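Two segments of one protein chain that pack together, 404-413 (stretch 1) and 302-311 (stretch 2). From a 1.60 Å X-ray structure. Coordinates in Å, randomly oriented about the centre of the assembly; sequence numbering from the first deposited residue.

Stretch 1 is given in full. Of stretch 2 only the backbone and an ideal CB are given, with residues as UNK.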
# COMPACT_ATOMS: atom_id res chain seq x y z
N SER A 404 32.49 23.78 29.79
CA SER A 404 32.62 23.24 28.45
C SER A 404 32.77 24.32 27.38
O SER A 404 32.16 25.39 27.47
CB SER A 404 31.39 22.41 28.11
OG SER A 404 30.20 23.16 28.32
N VAL A 405 33.53 23.98 26.35
CA VAL A 405 33.67 24.82 25.18
C VAL A 405 33.30 23.96 23.98
O VAL A 405 32.26 24.17 23.36
CB VAL A 405 35.07 25.45 25.09
CG1 VAL A 405 35.20 26.17 23.77
CG2 VAL A 405 35.31 26.40 26.25
N GLY A 406 34.12 22.98 23.64
CA GLY A 406 33.83 22.10 22.52
C GLY A 406 33.97 22.86 21.22
O GLY A 406 34.84 23.75 21.12
N HIS A 407 33.09 22.60 20.27
CA HIS A 407 33.17 23.20 18.95
C HIS A 407 32.99 24.71 18.97
O HIS A 407 33.73 25.43 18.31
CB HIS A 407 32.22 22.54 17.98
CG HIS A 407 32.17 23.25 16.68
ND1 HIS A 407 33.23 23.19 15.79
CD2 HIS A 407 31.30 24.16 16.17
CE1 HIS A 407 32.96 23.97 14.76
NE2 HIS A 407 31.82 24.59 14.98
N LYS A 408 32.04 25.19 19.78
CA LYS A 408 31.79 26.62 19.88
C LYS A 408 31.08 27.00 21.15
O LYS A 408 30.12 26.36 21.55
CB LYS A 408 30.98 27.12 18.68
CG LYS A 408 30.75 28.64 18.64
CD LYS A 408 30.19 29.05 17.28
CE LYS A 408 31.30 29.26 16.20
NZ LYS A 408 30.72 29.73 14.89
N ARG A 409 31.55 28.10 21.74
CA ARG A 409 30.99 28.67 22.94
C ARG A 409 30.80 30.13 22.62
O ARG A 409 31.78 30.79 22.21
CB ARG A 409 31.97 28.56 24.12
CG ARG A 409 31.49 29.15 25.45
CD ARG A 409 30.42 28.31 26.06
NE ARG A 409 29.85 28.92 27.25
CZ ARG A 409 28.58 29.26 27.42
NH1 ARG A 409 27.67 29.14 26.48
NH2 ARG A 409 28.21 29.79 28.58
N ILE A 410 29.58 30.63 22.84
CA ILE A 410 29.32 32.07 22.71
C ILE A 410 29.06 32.57 24.10
O ILE A 410 28.20 32.04 24.78
CB ILE A 410 28.13 32.38 21.77
CG1 ILE A 410 28.46 31.93 20.34
CG2 ILE A 410 27.77 33.92 21.74
CD1 ILE A 410 27.30 31.91 19.37
N GLU A 411 29.82 33.58 24.53
CA GLU A 411 29.64 34.21 25.83
C GLU A 411 29.22 35.66 25.62
O GLU A 411 29.82 36.36 24.82
CB GLU A 411 30.96 34.21 26.59
CG GLU A 411 31.37 32.89 27.27
CD GLU A 411 30.62 32.62 28.58
OE1 GLU A 411 29.61 33.30 28.87
OE2 GLU A 411 31.10 31.72 29.33
N LYS A 412 28.22 36.10 26.37
CA LYS A 412 27.70 37.47 26.31
C LYS A 412 27.73 37.98 27.72
O LYS A 412 27.33 37.29 28.64
CB LYS A 412 26.26 37.45 25.84
CG LYS A 412 25.59 38.83 25.65
CD LYS A 412 24.15 38.62 25.15
CE LYS A 412 23.43 39.89 24.78
NZ LYS A 412 23.20 40.77 25.94
N PHE A 413 28.16 39.23 27.89
CA PHE A 413 28.27 39.81 29.21
C PHE A 413 28.02 41.29 29.12
O PHE A 413 27.93 41.84 28.04
CB PHE A 413 29.66 39.50 29.81
CG PHE A 413 30.80 39.64 28.83
CD1 PHE A 413 31.42 40.86 28.63
CD2 PHE A 413 31.21 38.57 28.08
CE1 PHE A 413 32.45 41.00 27.71
CE2 PHE A 413 32.25 38.70 27.17
CZ PHE A 413 32.86 39.92 26.97
N UNK A 302 17.89 31.48 20.74
CA UNK A 302 18.07 30.03 20.56
C UNK A 302 19.42 29.71 19.95
O UNK A 302 20.09 28.75 20.39
CB UNK A 302 16.96 29.46 19.68
N UNK A 303 19.82 30.45 18.94
CA UNK A 303 21.15 30.26 18.32
C UNK A 303 22.25 30.31 19.38
O UNK A 303 23.14 29.42 19.43
CB UNK A 303 21.41 31.33 17.25
N UNK A 304 22.22 31.32 20.24
CA UNK A 304 23.27 31.47 21.26
C UNK A 304 23.24 30.35 22.30
O UNK A 304 24.26 30.03 22.91
CB UNK A 304 23.13 32.82 21.96
N UNK A 305 22.07 29.75 22.49
CA UNK A 305 21.89 28.68 23.46
C UNK A 305 21.89 27.29 22.83
O UNK A 305 21.48 26.33 23.44
CB UNK A 305 20.58 28.89 24.22
N UNK A 306 22.36 27.18 21.59
CA UNK A 306 22.49 25.90 20.90
C UNK A 306 23.86 25.90 20.30
O UNK A 306 24.76 25.36 20.92
CB UNK A 306 21.41 25.68 19.84
N UNK A 307 24.04 26.59 19.16
CA UNK A 307 25.33 26.71 18.53
C UNK A 307 26.36 27.27 19.53
O UNK A 307 27.52 26.85 19.57
CB UNK A 307 25.23 27.60 17.29
N UNK A 308 25.94 28.21 20.38
CA UNK A 308 26.83 28.78 21.41
C UNK A 308 27.03 27.98 22.68
O UNK A 308 27.74 28.42 23.59
CB UNK A 308 26.29 30.16 21.81
N UNK A 309 26.39 26.82 22.71
CA UNK A 309 26.48 25.83 23.78
C UNK A 309 26.89 24.45 23.20
O UNK A 309 26.55 23.41 23.74
CB UNK A 309 25.14 25.73 24.52
N UNK A 310 27.67 24.45 22.12
CA UNK A 310 28.26 23.21 21.60
C UNK A 310 27.23 22.21 21.12
O UNK A 310 27.39 21.01 21.29
CB UNK A 310 29.13 22.55 22.68
N UNK A 311 26.15 22.70 20.51
CA UNK A 311 25.16 21.86 19.90
C UNK A 311 24.86 22.38 18.47
O UNK A 311 24.79 23.56 18.25
CB UNK A 311 23.90 21.82 20.76

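Position 302 is helical and its CB has nothing of stretch 1 within 5.5 Å, so this contact sets no rule there; it is Lys302. At 303 the CB points sideways and is also distant, but the CD1 of Ile410 and the long chain of Lys408 lie within reach of a large side chain, ideally one with an apolar body and a polar tip. Tyr303 fits: its CE2 lies 3.8 Å from Ile410 CD1, and its OH shares a water with Lys408 NZ.

At 304 the ideal CB stands 4.8 Å from Ile410 CG2, with Lys412 further along the strand. An apolar residue could cover the isoleucine, while an acid or amide with an aliphatic stem could also lie near the lysine. The residue is Glu304; its CG sits 4.3 Å from Ile410 CG2 and its OE1 4.0 Å from Lys412 CD. A water donates to both Glu304 O and Ile410 O, tying the backbones together.

Position 305 leaves helical phi/psi and points away, so many residues would do; it is Lys305. Position 306 is out of reach of stretch 1 and opens a type I turn. A small polar side chain could turn back to a carbonyl at the end of the helix, and Ser306 does so, its OG donating to Lys302 O at 2.7 Å.

The CB of 307 lies 5.2 Å from both Lys408 CD and Ile410 CD1, a place for a modest aliphatic group. Val307 supplies it, its CG1 3.8 Å from Lys408 CD.

Position 308 is the most restrictive. Phi and psi of -80/1 would admit many residues, but an ideal CB would fall 2.9 Å from Ile410 CB and 2.3 Å from the carbonyl O of 304. Only glycine fits, and Gly308 lets the backbones close in. Its O accepts from Ile410 N and from Arg409 NH1, both at 3.0 Å.

At 309 the CB points away, 4.7 Å from Arg409 NH1. An acid or a neutral polar residue might seem the natural choice beside that charge, yet the residue is Arg309. Its NE lies 4.5 Å from Arg409 NH1, and a water accepts from both atoms, mediating between the like charges.

Position 310 has phi/psi of 64/37, which favours glycine, asparagine or aspartate. Its backbone N makes a weak bond to Lys408 O at 3.2 Å, whatever the side chain. Its CB is 3.6 Å from Val405 O, and the backbone N of His407 wants a side-chain acceptor, which leaves asparagine or aspartate. Asn310 meets both the phi and the donor, its OD1 accepting from His407 N at 2.9 Å.

At 311 the CB points away, leaving the choice open; it is Ala311.

Stretch 2 (302-311) KYEKSVGRNA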
# COMPACT_ATOMS: atom_id res chain seq x y z
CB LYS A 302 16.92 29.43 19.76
CG LYS A 302 15.58 29.53 20.51
CD LYS A 302 14.46 28.95 19.69
CE LYS A 302 13.12 29.15 20.43
NZ LYS A 302 13.20 28.78 21.87
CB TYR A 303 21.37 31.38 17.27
CG TYR A 303 22.73 31.31 16.58
CD1 TYR A 303 22.94 30.45 15.52
CD2 TYR A 303 23.77 32.12 16.98
CE1 TYR A 303 24.17 30.36 14.90
CE2 TYR A 303 24.98 32.06 16.36
CZ TYR A 303 25.17 31.19 15.33
OH TYR A 303 26.42 31.11 14.70
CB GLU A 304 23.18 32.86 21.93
CG GLU A 304 23.50 33.98 20.95
CD GLU A 304 23.53 35.34 21.56
OE1 GLU A 304 23.47 35.48 22.80
OE2 GLU A 304 23.65 36.31 20.79
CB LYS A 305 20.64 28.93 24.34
CG LYS A 305 20.78 30.15 25.24
CD LYS A 305 19.48 30.58 25.92
CE LYS A 305 19.70 31.83 26.87
NZ LYS A 305 18.43 32.61 27.11
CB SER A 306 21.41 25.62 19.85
OG SER A 306 21.26 26.72 18.96
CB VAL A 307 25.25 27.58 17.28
CG1 VAL A 307 26.69 27.80 16.65
CG2 VAL A 307 24.24 26.96 16.26
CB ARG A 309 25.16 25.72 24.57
CG ARG A 309 24.88 26.87 25.43
CD ARG A 309 23.59 26.71 26.22
NE ARG A 309 23.36 27.88 27.05
CZ ARG A 309 22.27 28.04 27.80
NH1 ARG A 309 21.34 27.12 27.85
NH2 ARG A 309 22.11 29.14 28.50
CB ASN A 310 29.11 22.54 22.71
CG ASN A 310 30.04 21.47 22.19
OD1 ASN A 310 30.48 21.51 21.01
ND2 ASN A 310 30.43 20.54 23.09
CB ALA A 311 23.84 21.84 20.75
O HOH W 1 28.99 31.92 15.31
O HOH W 2 25.54 31.51 24.60
O HOH W 3 29.05 23.73 26.02
O HOH W 4 24.90 30.21 26.56
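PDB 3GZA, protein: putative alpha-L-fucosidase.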